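Local coordinates for sensor protein (Haloarcula marismortui ATCC 43049, PDB 3BWL) that is probably a histidine kinase that phosphorylates itself on histidine using ATP, here represented by its PAS domain with an indole aldehyde bound in the pocket, at residues 66-71 with 88-93; 40-45 with 56-61; 105-110 with 118-123. One frame throughout, in Å; residues are numbered along the deposited sequence. Where two conformers were deposited one is given.

Contact 1: 66-71 with 88-93. With I3A (1H-indole-3-carbaldehyde), chain F.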
loop_
_atom_site.group_PDB
_atom_site.type_symbol
_atom_site.label_atom_id
_atom_site.label_comp_id
_atom_site.label_asym_id
_atom_site.label_seq_id
_atom_site.Cartn_x
_atom_site.Cartn_y
_atom_site.Cartn_z
ATOM N N ASP A 66 -12.577 -8.928 12.854
ATOM C CA ASP A 66 -13.586 -7.947 12.469
ATOM C C ASP A 66 -14.908 -8.285 13.135
ATOM O O ASP A 66 -15.520 -9.322 12.832
ATOM C CB ASP A 66 -13.777 -7.954 10.948
ATOM C CG ASP A 66 -14.539 -6.731 10.476
ATOM O OD1 ASP A 66 -15.351 -6.170 11.278
ATOM O OD2 ASP A 66 -14.331 -6.310 9.313
ATOM N N LEU A 67 -15.271 -7.482 14.125
ATOM C CA LEU A 67 -16.531 -7.632 14.874
ATOM C C LEU A 67 -17.812 -7.454 14.077
ATOM O O LEU A 67 -18.906 -7.775 14.593
ATOM C CB LEU A 67 -16.550 -6.621 16.012
ATOM C CG LEU A 67 -15.489 -6.773 17.110
ATOM C CD1 LEU A 67 -15.479 -5.518 18.000
ATOM C CD2 LEU A 67 -15.667 -8.024 17.958
HETATM N N MSE A 68 -17.699 -6.937 12.858
HETATM C CA MSE A 68 -18.843 -6.691 12.017
HETATM C C MSE A 68 -19.135 -7.845 11.036
HETATM O O MSE A 68 -20.126 -7.781 10.301
HETATM C CB MSE A 68 -18.647 -5.369 11.266
HETATM C CG MSE A 68 -19.922 -4.630 10.999
HETATM SE SE MSE A 68 -19.507 -2.894 10.211
HETATM C CE MSE A 68 -19.422 -1.821 11.780
ATOM N N PHE A 69 -18.302 -8.897 11.051
ATOM C CA PHE A 69 -18.457 -10.032 10.099
ATOM C C PHE A 69 -18.229 -11.346 10.809
ATOM O O PHE A 69 -17.134 -11.563 11.389
ATOM C CB PHE A 69 -17.434 -9.953 8.940
ATOM C CG PHE A 69 -17.681 -8.836 7.977
ATOM C CD1 PHE A 69 -18.200 -9.113 6.718
ATOM C CD2 PHE A 69 -17.366 -7.510 8.317
ATOM C CE1 PHE A 69 -18.407 -8.119 5.803
ATOM C CE2 PHE A 69 -17.591 -6.461 7.411
ATOM C CZ PHE A 69 -18.142 -6.771 6.140
ATOM N N ASP A 70 -19.201 -12.263 10.732
ATOM C CA ASP A 70 -18.906 -13.632 11.186
ATOM C C ASP A 70 -18.374 -14.467 10.016
ATOM O O ASP A 70 -18.216 -13.943 8.920
ATOM C CB ASP A 70 -20.078 -14.301 11.936
ATOM C CG ASP A 70 -21.320 -14.574 11.073
ATOM O OD1 ASP A 70 -21.303 -14.464 9.825
ATOM O OD2 ASP A 70 -22.378 -14.922 11.669
ATOM N N ALA A 71 -18.129 -15.743 10.242
ATOM C CA ALA A 71 -17.489 -16.548 9.192
ATOM C C ALA A 71 -18.355 -16.568 7.928
ATOM O O ALA A 71 -17.845 -16.430 6.811
ATOM C CB ALA A 71 -17.216 -17.971 9.693
ATOM N N LYS A 88 -15.335 -1.179 -1.521
ATOM C CA LYS A 88 -15.106 -0.543 -0.224
ATOM C C LYS A 88 -16.297 -0.808 0.716
ATOM O O LYS A 88 -17.466 -0.727 0.320
ATOM C CB LYS A 88 -14.944 0.971 -0.396
ATOM C CG LYS A 88 -13.792 1.374 -1.282
ATOM C CD LYS A 88 -13.513 2.851 -1.197
ATOM C CE LYS A 88 -14.505 3.659 -1.998
ATOM N NZ LYS A 88 -14.129 5.113 -1.970
ATOM N N PHE A 89 -16.001 -1.130 1.967
ATOM C CA PHE A 89 -17.041 -1.401 2.944
ATOM C C PHE A 89 -16.484 -1.194 4.337
ATOM O O PHE A 89 -15.269 -1.214 4.543
ATOM C CB PHE A 89 -17.569 -2.847 2.828
ATOM C CG PHE A 89 -16.484 -3.908 2.997
ATOM C CD1 PHE A 89 -16.190 -4.434 4.254
ATOM C CD2 PHE A 89 -15.772 -4.372 1.890
ATOM C CE1 PHE A 89 -15.196 -5.392 4.407
ATOM C CE2 PHE A 89 -14.769 -5.340 2.022
ATOM C CZ PHE A 89 -14.484 -5.859 3.292
ATOM N N GLU A 90 -17.387 -1.082 5.301
ATOM C CA GLU A 90 -16.997 -0.800 6.665
ATOM C C GLU A 90 -16.758 -2.085 7.449
ATOM O O GLU A 90 -17.474 -3.077 7.279
ATOM C CB GLU A 90 -18.080 0.077 7.328
ATOM C CG GLU A 90 -17.918 0.284 8.822
ATOM C CD GLU A 90 -19.086 1.067 9.478
ATOM O OE1 GLU A 90 -20.152 1.276 8.852
ATOM O OE2 GLU A 90 -18.915 1.464 10.659
ATOM N N GLY A 91 -15.762 -2.039 8.331
ATOM C CA GLY A 91 -15.522 -3.117 9.286
ATOM C C GLY A 91 -15.213 -2.510 10.635
ATOM O O GLY A 91 -15.159 -1.275 10.757
ATOM N N LEU A 92 -15.007 -3.359 11.621
ATOM C CA LEU A 92 -14.735 -2.893 12.982
ATOM C C LEU A 92 -13.747 -3.847 13.652
ATOM O O LEU A 92 -14.140 -4.914 14.156
ATOM C CB LEU A 92 -16.044 -2.752 13.810
ATOM C CG LEU A 92 -15.845 -2.299 15.254
ATOM C CD1 LEU A 92 -15.578 -0.775 15.311
ATOM C CD2 LEU A 92 -17.151 -2.642 16.048
ATOM N N TYR A 93 -12.463 -3.495 13.623
ATOM C CA TYR A 93 -11.447 -4.366 14.193
ATOM C C TYR A 93 -11.455 -4.310 15.716
ATOM O O TYR A 93 -11.700 -3.265 16.292
ATOM C CB TYR A 93 -10.048 -3.975 13.702
ATOM C CG TYR A 93 -9.796 -4.297 12.236
ATOM C CD1 TYR A 93 -10.069 -5.577 11.732
ATOM C CD2 TYR A 93 -9.236 -3.356 11.376
ATOM C CE1 TYR A 93 -9.816 -5.882 10.401
ATOM C CE2 TYR A 93 -8.969 -3.640 10.022
ATOM C CZ TYR A 93 -9.288 -4.905 9.546
ATOM O OH TYR A 93 -9.051 -5.201 8.233
HETATM O O I3A F . -9.314 -8.235 4.720
HETATM C "C3'" I3A F . -9.714 -7.569 5.669
HETATM C C3 I3A F . -11.171 -7.593 6.044
HETATM C C2 I3A F . -11.623 -6.890 7.194
HETATM N N I3A F . -12.966 -7.180 7.208
HETATM C C8 I3A F . -13.330 -8.007 6.186
HETATM C C9 I3A F . -12.208 -8.321 5.426
HETATM C C4 I3A F . -12.316 -9.148 4.288
HETATM C C5 I3A F . -13.581 -9.700 3.954
HETATM C C6 I3A F . -14.708 -9.415 4.742
HETATM C C7 I3A F . -14.579 -8.557 5.852
#
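The carboxylate of Asp66 meets Leu92 because CG stands anti to the backbone N (chi1 -166°). Phe69 has CG anti to its own carbonyl carbon (chi1 -70°), and its ring reaches Phe89 and the bound 1H-indole-3-carbaldehyde. Asp66 OD1 accepts from Leu92 N at 2.9 Å in a nearly straight bond. It also accepts from Met68 N, which closes an Asx turn. The two donors approach from opposite faces of the carboxylate plane, and this fixes the rotation of the group. Asp66 OD2 is thereby aimed at the ligand and accepts from the indole N at 2.7 Å. Leu67 N returns a bond to Leu92 O at 2.8 Å. Gly91 CA lies 3.4 Å from Asp66 OD2, which leaves little room there for a side chain.

Indole C7 sits over the centre of one face of the Phe69 ring, 3.6 Å above its plane. Glu90 O lies at the edge of that ring. Phe69 CZ touches Phe89 CD1 at 3.6 Å, with the ring planes 60° apart. Tyr93 OH approaches indole C2 at 3.2 Å. On the outer side, the selenium-bearing side chain of Met68 crosses over Glu90, and its CE packs on Leu92 CB.

The contact thus forms one wall of the ligand pocket in this PAS domain. Residues 66-71 run from a loop into the start of helix 71-79, where Phe69 packs on Val74. Strand 86-94 is an outermost strand of the sheet and pairs with strand 100-112. Tyr93 OH is hydrogen-bonded to Ser122 on strand 115-124.

Contact 2: 40-45 with 56-61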
loop_
_atom_site.group_PDB
_atom_site.type_symbol
_atom_site.label_atom_id
_atom_site.label_comp_id
_atom_site.label_asym_id
_atom_site.label_seq_id
_atom_site.Cartn_x
_atom_site.Cartn_y
_atom_site.Cartn_z
ATOM N N CYS A 40 -3.029 -14.684 5.031
ATOM C CA CYS A 40 -1.816 -15.237 4.463
ATOM C C CYS A 40 -0.589 -14.342 4.699
ATOM O O CYS A 40 0.540 -14.832 4.845
ATOM C CB CYS A 40 -2.003 -15.422 2.962
ATOM S SG CYS A 40 -3.181 -16.705 2.570
ATOM N N GLU A 41 -0.796 -13.026 4.710
ATOM C CA GLU A 41 0.280 -12.087 4.927
ATOM C C GLU A 41 -0.381 -10.855 5.538
ATOM O O GLU A 41 -1.551 -10.565 5.240
ATOM C CB GLU A 41 0.925 -11.668 3.603
ATOM C CG GLU A 41 2.256 -10.919 3.701
ATOM C CD GLU A 41 3.043 -10.950 2.397
ATOM O OE1 GLU A 41 2.454 -11.273 1.319
ATOM O OE2 GLU A 41 4.258 -10.670 2.448
ATOM N N VAL A 42 0.406 -10.132 6.336
ATOM C CA VAL A 42 0.015 -8.857 6.948
ATOM C C VAL A 42 1.239 -7.957 6.990
ATOM O O VAL A 42 2.380 -8.459 7.091
ATOM C CB VAL A 42 -0.511 -8.992 8.411
ATOM C CG1 VAL A 42 -1.922 -9.619 8.462
ATOM C CG2 VAL A 42 0.460 -9.800 9.299
ATOM N N ASN A 43 1.032 -6.642 6.879
ATOM C CA ASN A 43 2.146 -5.723 7.066
ATOM C C ASN A 43 2.302 -5.329 8.542
ATOM O O ASN A 43 1.477 -5.681 9.386
ATOM C CB ASN A 43 2.066 -4.488 6.132
ATOM C CG ASN A 43 1.006 -3.443 6.574
ATOM O OD1 ASN A 43 0.075 -3.730 7.351
ATOM N ND2 ASN A 43 1.152 -2.225 6.059
ATOM N N GLN A 44 3.409 -4.675 8.853
ATOM C CA GLN A 44 3.687 -4.309 10.249
ATOM C C GLN A 44 2.611 -3.358 10.767
ATOM O O GLN A 44 2.228 -3.444 11.944
ATOM C CB GLN A 44 5.097 -3.726 10.430
ATOM C CG GLN A 44 5.340 -3.177 11.863
ATOM C CD GLN A 44 5.498 -4.267 12.913
ATOM O OE1 GLN A 44 6.447 -5.050 12.872
ATOM N NE2 GLN A 44 4.579 -4.303 13.879
ATOM N N ARG A 45 2.089 -2.488 9.883
ATOM C CA ARG A 45 1.039 -1.542 10.275
ATOM C C ARG A 45 -0.205 -2.294 10.843
ATOM O O ARG A 45 -0.773 -1.885 11.850
ATOM C CB ARG A 45 0.653 -0.620 9.108
ATOM C CG ARG A 45 -0.273 0.539 9.537
ATOM C CD ARG A 45 0.405 1.587 10.387
ATOM N NE ARG A 45 1.431 2.287 9.584
ATOM C CZ ARG A 45 2.250 3.251 10.012
ATOM N NH1 ARG A 45 2.209 3.674 11.259
ATOM N NH2 ARG A 45 3.119 3.811 9.164
ATOM N N GLU A 56 0.599 -14.106 15.949
ATOM C CA GLU A 56 -0.751 -14.192 16.550
ATOM C C GLU A 56 -1.858 -13.939 15.512
ATOM O O GLU A 56 -3.040 -14.022 15.829
ATOM C CB GLU A 56 -0.914 -13.149 17.684
ATOM C CG GLU A 56 0.008 -13.317 18.917
ATOM C CD GLU A 56 -0.177 -12.227 20.001
ATOM O OE1 GLU A 56 0.161 -11.031 19.776
ATOM O OE2 GLU A 56 -0.631 -12.585 21.118
ATOM N N VAL A 57 -1.474 -13.606 14.284
ATOM C CA VAL A 57 -2.415 -13.207 13.246
ATOM C C VAL A 57 -2.358 -14.143 12.039
ATOM O O VAL A 57 -3.381 -14.539 11.545
ATOM C CB VAL A 57 -2.108 -11.743 12.776
ATOM C CG1 VAL A 57 -3.031 -11.316 11.618
ATOM C CG2 VAL A 57 -2.281 -10.771 13.938
ATOM N N LEU A 58 -1.159 -14.453 11.544
ATOM C CA LEU A 58 -1.026 -15.324 10.381
ATOM C C LEU A 58 -1.710 -16.673 10.613
ATOM O O LEU A 58 -1.514 -17.326 11.656
ATOM C CB LEU A 58 0.460 -15.541 10.010
ATOM C CG LEU A 58 1.243 -14.346 9.435
ATOM C CD1 LEU A 58 2.660 -14.727 9.025
ATOM C CD2 LEU A 58 0.506 -13.753 8.242
ATOM N N GLY A 59 -2.496 -17.094 9.640
ATOM C CA GLY A 59 -3.132 -18.401 9.740
ATOM C C GLY A 59 -4.484 -18.333 10.370
ATOM O O GLY A 59 -5.265 -19.273 10.234
ATOM N N ARG A 60 -4.783 -17.234 11.061
ATOM C CA ARG A 60 -6.130 -17.018 11.608
ATOM C C ARG A 60 -7.085 -16.558 10.501
ATOM O O ARG A 60 -6.648 -16.191 9.394
ATOM C CB ARG A 60 -6.105 -15.960 12.713
ATOM C CG ARG A 60 -5.356 -16.342 13.982
ATOM C CD ARG A 60 -6.176 -15.932 15.181
ATOM N NE ARG A 60 -5.396 -15.320 16.249
ATOM C CZ ARG A 60 -5.923 -14.699 17.305
ATOM N NH1 ARG A 60 -7.245 -14.619 17.455
ATOM N NH2 ARG A 60 -5.125 -14.162 18.212
ATOM N N SER A 61 -8.387 -16.568 10.807
ATOM C CA SER A 61 -9.384 -16.126 9.841
ATOM C C SER A 61 -9.744 -14.668 10.134
ATOM O O SER A 61 -9.796 -14.221 11.304
ATOM C CB SER A 61 -10.618 -17.026 9.883
ATOM O OG SER A 61 -10.196 -18.375 9.652
#
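Val42 and Val57 touch through their methyl groups, and Leu58 adds a third side chain to this apolar contact. Val42 CG1 meets Val57 CG1 at 3.8 Å. CG1 of Val57 is anti to the backbone N (chi1 177°), which turns this branch to Val42. The other branch, Val42 CG2, lies 4.1 Å from Leu58 CD2.

Leu58 also packs on backbone. Its CD2 is 3.6 Å from Cys40 O and 3.7 Å from Glu41 CA, so one methyl rests on the Cys40-Glu41 backbone. Cys40 and Glu41 both face Val32 in a classic beta bulge.

A polar bond shapes residues 56-61 from within. Arg60 N donates to Val57 O at 3.1 Å and closes a type II turn with Gly59 in it. Glu41 points away, to a salt bridge with Arg18 of the second subunit. It is also a magnesium ligand of this protein, with no ion bound to this chain here.

The contact packs the loop after helix 44-50 against strand 39-42, an edge strand of the PAS sheet within this chain. Backbone hydrogen bonds of Gly59 and Arg60 with Ile39 join the same two parts. Helix 44-50 lies beside them, with Cys47 on Val42 and Phe46 on Val57.

Contact 3: 105-110 with 118-123. With I3A (1H-indole-3-carbaldehyde), chain F.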
loop_
_atom_site.group_PDB
_atom_site.type_symbol
_atom_site.label_atom_id
_atom_site.label_comp_id
_atom_site.label_asym_id
_atom_site.label_seq_id
_atom_site.Cartn_x
_atom_site.Cartn_y
_atom_site.Cartn_z
ATOM N N VAL A 105 -12.530 -0.744 4.631
ATOM C CA VAL A 105 -11.680 -1.707 3.952
ATOM C C VAL A 105 -11.837 -1.526 2.459
ATOM O O VAL A 105 -12.981 -1.436 1.954
ATOM C CB VAL A 105 -12.112 -3.183 4.280
ATOM C CG1 VAL A 105 -11.169 -4.142 3.644
ATOM C CG2 VAL A 105 -12.123 -3.422 5.774
ATOM N N HIS A 106 -10.719 -1.381 1.754
ATOM C CA HIS A 106 -10.765 -1.429 0.276
ATOM C C HIS A 106 -10.199 -2.795 -0.111
ATOM O O HIS A 106 -9.008 -3.053 0.066
ATOM C CB HIS A 106 -9.935 -0.264 -0.350
ATOM C CG HIS A 106 -10.274 0.034 -1.775
ATOM N ND1 HIS A 106 -9.733 1.105 -2.456
ATOM C CD2 HIS A 106 -11.106 -0.588 -2.652
ATOM C CE1 HIS A 106 -10.216 1.132 -3.694
ATOM N NE2 HIS A 106 -11.063 0.125 -3.834
ATOM N N LEU A 107 -11.084 -3.672 -0.643
ATOM C CA LEU A 107 -10.718 -5.032 -0.877
ATOM C C LEU A 107 -10.634 -5.335 -2.380
ATOM O O LEU A 107 -11.496 -4.907 -3.164
ATOM C CB LEU A 107 -11.770 -5.936 -0.227
ATOM C CG LEU A 107 -11.603 -7.457 -0.278
ATOM C CD1 LEU A 107 -10.397 -7.847 0.551
ATOM C CD2 LEU A 107 -12.819 -8.122 0.341
ATOM N N LEU A 108 -9.610 -6.100 -2.751
ATOM C CA LEU A 108 -9.351 -6.466 -4.147
ATOM C C LEU A 108 -9.217 -7.970 -4.266
ATOM O O LEU A 108 -8.518 -8.568 -3.463
ATOM C CB LEU A 108 -7.998 -5.844 -4.577
ATOM C CG LEU A 108 -7.414 -6.312 -5.918
ATOM C CD1 LEU A 108 -8.308 -5.929 -7.147
ATOM C CD2 LEU A 108 -5.999 -5.797 -6.121
ATOM N N ARG A 109 -9.864 -8.602 -5.260
ATOM C CA ARG A 109 -9.577 -10.001 -5.565
ATOM C C ARG A 109 -8.607 -9.954 -6.739
ATOM O O ARG A 109 -8.854 -9.220 -7.706
ATOM C CB ARG A 109 -10.854 -10.771 -5.999
ATOM C CG ARG A 109 -10.546 -12.249 -6.331
ATOM C CD ARG A 109 -11.812 -13.123 -6.488
ATOM N NE ARG A 109 -11.561 -14.447 -5.922
ATOM C CZ ARG A 109 -12.479 -15.257 -5.392
ATOM N NH1 ARG A 109 -13.765 -14.928 -5.375
ATOM N NH2 ARG A 109 -12.094 -16.416 -4.882
ATOM N N PHE A 110 -7.507 -10.701 -6.659
ATOM C CA PHE A 110 -6.527 -10.678 -7.768
ATOM C C PHE A 110 -5.653 -11.898 -7.760
ATOM O O PHE A 110 -5.688 -12.700 -6.818
ATOM C CB PHE A 110 -5.693 -9.392 -7.761
ATOM C CG PHE A 110 -4.568 -9.358 -6.726
ATOM C CD1 PHE A 110 -3.302 -8.914 -7.098
ATOM C CD2 PHE A 110 -4.772 -9.745 -5.404
ATOM C CE1 PHE A 110 -2.278 -8.829 -6.149
ATOM C CE2 PHE A 110 -3.744 -9.671 -4.457
ATOM C CZ PHE A 110 -2.513 -9.211 -4.842
ATOM N N PHE A 118 -6.894 -12.191 -1.955
ATOM C CA PHE A 118 -7.530 -10.903 -1.738
ATOM C C PHE A 118 -6.527 -9.987 -1.014
ATOM O O PHE A 118 -5.856 -10.416 -0.076
ATOM C CB PHE A 118 -8.768 -11.033 -0.842
ATOM C CG PHE A 118 -9.907 -11.752 -1.507
ATOM C CD1 PHE A 118 -10.941 -11.022 -2.067
ATOM C CD2 PHE A 118 -9.916 -13.148 -1.609
ATOM C CE1 PHE A 118 -12.003 -11.663 -2.718
ATOM C CE2 PHE A 118 -11.000 -13.831 -2.276
ATOM C CZ PHE A 118 -12.026 -13.068 -2.811
ATOM N N LEU A 119 -6.479 -8.738 -1.437
ATOM C CA LEU A 119 -5.607 -7.733 -0.834
ATOM C C LEU A 119 -6.533 -6.689 -0.246
ATOM O O LEU A 119 -7.375 -6.112 -0.961
ATOM C CB LEU A 119 -4.732 -7.119 -1.921
ATOM C CG LEU A 119 -3.770 -5.989 -1.561
ATOM C CD1 LEU A 119 -2.839 -6.313 -0.378
ATOM C CD2 LEU A 119 -2.978 -5.581 -2.860
ATOM N N ALA A 120 -6.376 -6.442 1.054
ATOM C CA ALA A 120 -7.242 -5.537 1.815
ATOM C C ALA A 120 -6.427 -4.405 2.406
ATOM O O ALA A 120 -5.471 -4.627 3.107
ATOM C CB ALA A 120 -7.976 -6.284 2.918
ATOM N N ILE A 121 -6.800 -3.191 2.052
ATOM C CA ILE A 121 -6.205 -2.000 2.642
ATOM C C ILE A 121 -7.265 -1.381 3.582
ATOM O O ILE A 121 -8.336 -0.925 3.141
ATOM C CB ILE A 121 -5.745 -0.970 1.540
ATOM C CG1 ILE A 121 -4.980 -1.657 0.385
ATOM C CG2 ILE A 121 -4.968 0.169 2.167
ATOM C CD1 ILE A 121 -3.750 -2.463 0.757
ATOM N N SER A 122 -6.976 -1.383 4.869
ATOM C CA SER A 122 -7.923 -0.859 5.893
ATOM C C SER A 122 -7.501 0.519 6.385
ATOM O O SER A 122 -6.341 0.717 6.800
ATOM C CB SER A 122 -8.033 -1.839 7.067
ATOM O OG SER A 122 -8.378 -3.162 6.596
ATOM N N ARG A 123 -8.427 1.463 6.287
ATOM C CA ARG A 123 -8.191 2.839 6.707
ATOM C C ARG A 123 -9.014 3.144 7.967
ATOM O O ARG A 123 -10.227 2.983 7.961
ATOM C CB ARG A 123 -8.522 3.842 5.598
ATOM C CG ARG A 123 -8.243 5.211 6.086
ATOM C CD ARG A 123 -8.137 6.210 4.999
ATOM N NE ARG A 123 -6.989 5.891 4.132
ATOM C CZ ARG A 123 -6.660 6.671 3.109
ATOM N NH1 ARG A 123 -7.399 7.783 2.894
ATOM N NH2 ARG A 123 -5.628 6.353 2.331
HETATM O O I3A F . -9.314 -8.235 4.720
HETATM C "C3'" I3A F . -9.714 -7.569 5.669
HETATM C C3 I3A F . -11.171 -7.593 6.044
HETATM C C2 I3A F . -11.623 -6.890 7.194
HETATM N N I3A F . -12.966 -7.180 7.208
HETATM C C8 I3A F . -13.330 -8.007 6.186
HETATM C C9 I3A F . -12.208 -8.321 5.426
HETATM C C4 I3A F . -12.316 -9.148 4.288
HETATM C C5 I3A F . -13.581 -9.700 3.954
HETATM C C6 I3A F . -14.708 -9.415 4.742
HETATM C C7 I3A F . -14.579 -8.557 5.852
#
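The Phe118 ring and the Arg109 side chain lie against each other at one end of an antiparallel strand pair. Arg109 CG is over one face of the ring, offset toward the rim, in a CH-pi contact 4.2 Å from the ring centroid. In the conformer given, the guanidinium turns one face to the ring corner: Phe118 CZ lies over its centre, 3.4 Å from Arg109 CZ. The two planes are 47° apart, so this is not a flat stack. Arg109 NH2 forms a salt bridge with Asp116, and NH1 bonds to Phe81 O. Those bonds probably keep the guanidinium turned with this face to Phe118 CZ.

Leu107 crosses Phe118 obliquely, and its CD1 touches Phe118 CB at 3.8 Å and Ala120 CB at 3.7 Å. Leu107 CG lies 4.0 Å from Phe118 CD1. Val105 CG1 also packs on Ala120 CB. Replacing Phe118 by an alanine would probably open a gap beside Leu107 CG, where the ring had been, and leave the Arg109 guanidinium without the ring it rests against.

Leu119 is on the other face, and its CB meets Phe110 CE2 at 3.7 Å. The backbones are joined at the His106-Ile121 and Leu108-Leu119 hydrogen-bonded pairs. His106 ND1 is bonded to Asp28 of the second subunit.

The side chains of Val105, Leu107 and Ala120 form an apolar patch against the bound ligand. Ala120 CB is 3.0 Å from the aldehyde O, and Val105 CG2 is 3.8 Å from indole C2. The strand pair therefore offers the indole an apolar floor, and the small Ala120 side chain lets the aldehyde come close.

In the fold
From the N terminus, helix 2-25 leads into the sheet, and contact 2 comes first. It closes the segment that holds helix 44-50, bringing 56-61 back to strand 39-42. Contact 1 then closes the excursion through helix 71-79, joining 66-71 to strand 86-94. Contact 3 closes the hairpin of strands 100-112 and 115-124. The three follow in series, and none nests in or crosses another. Contacts 1 and 3 touch, since strands 86-94 and 100-112 are neighbours, and both line the indole pocket. Contact 2 touches neither and lies at the other outermost strand. Contacts 1 and 2 tie loops to the two edge strands, and contact 3 joins two strands inside the sheet.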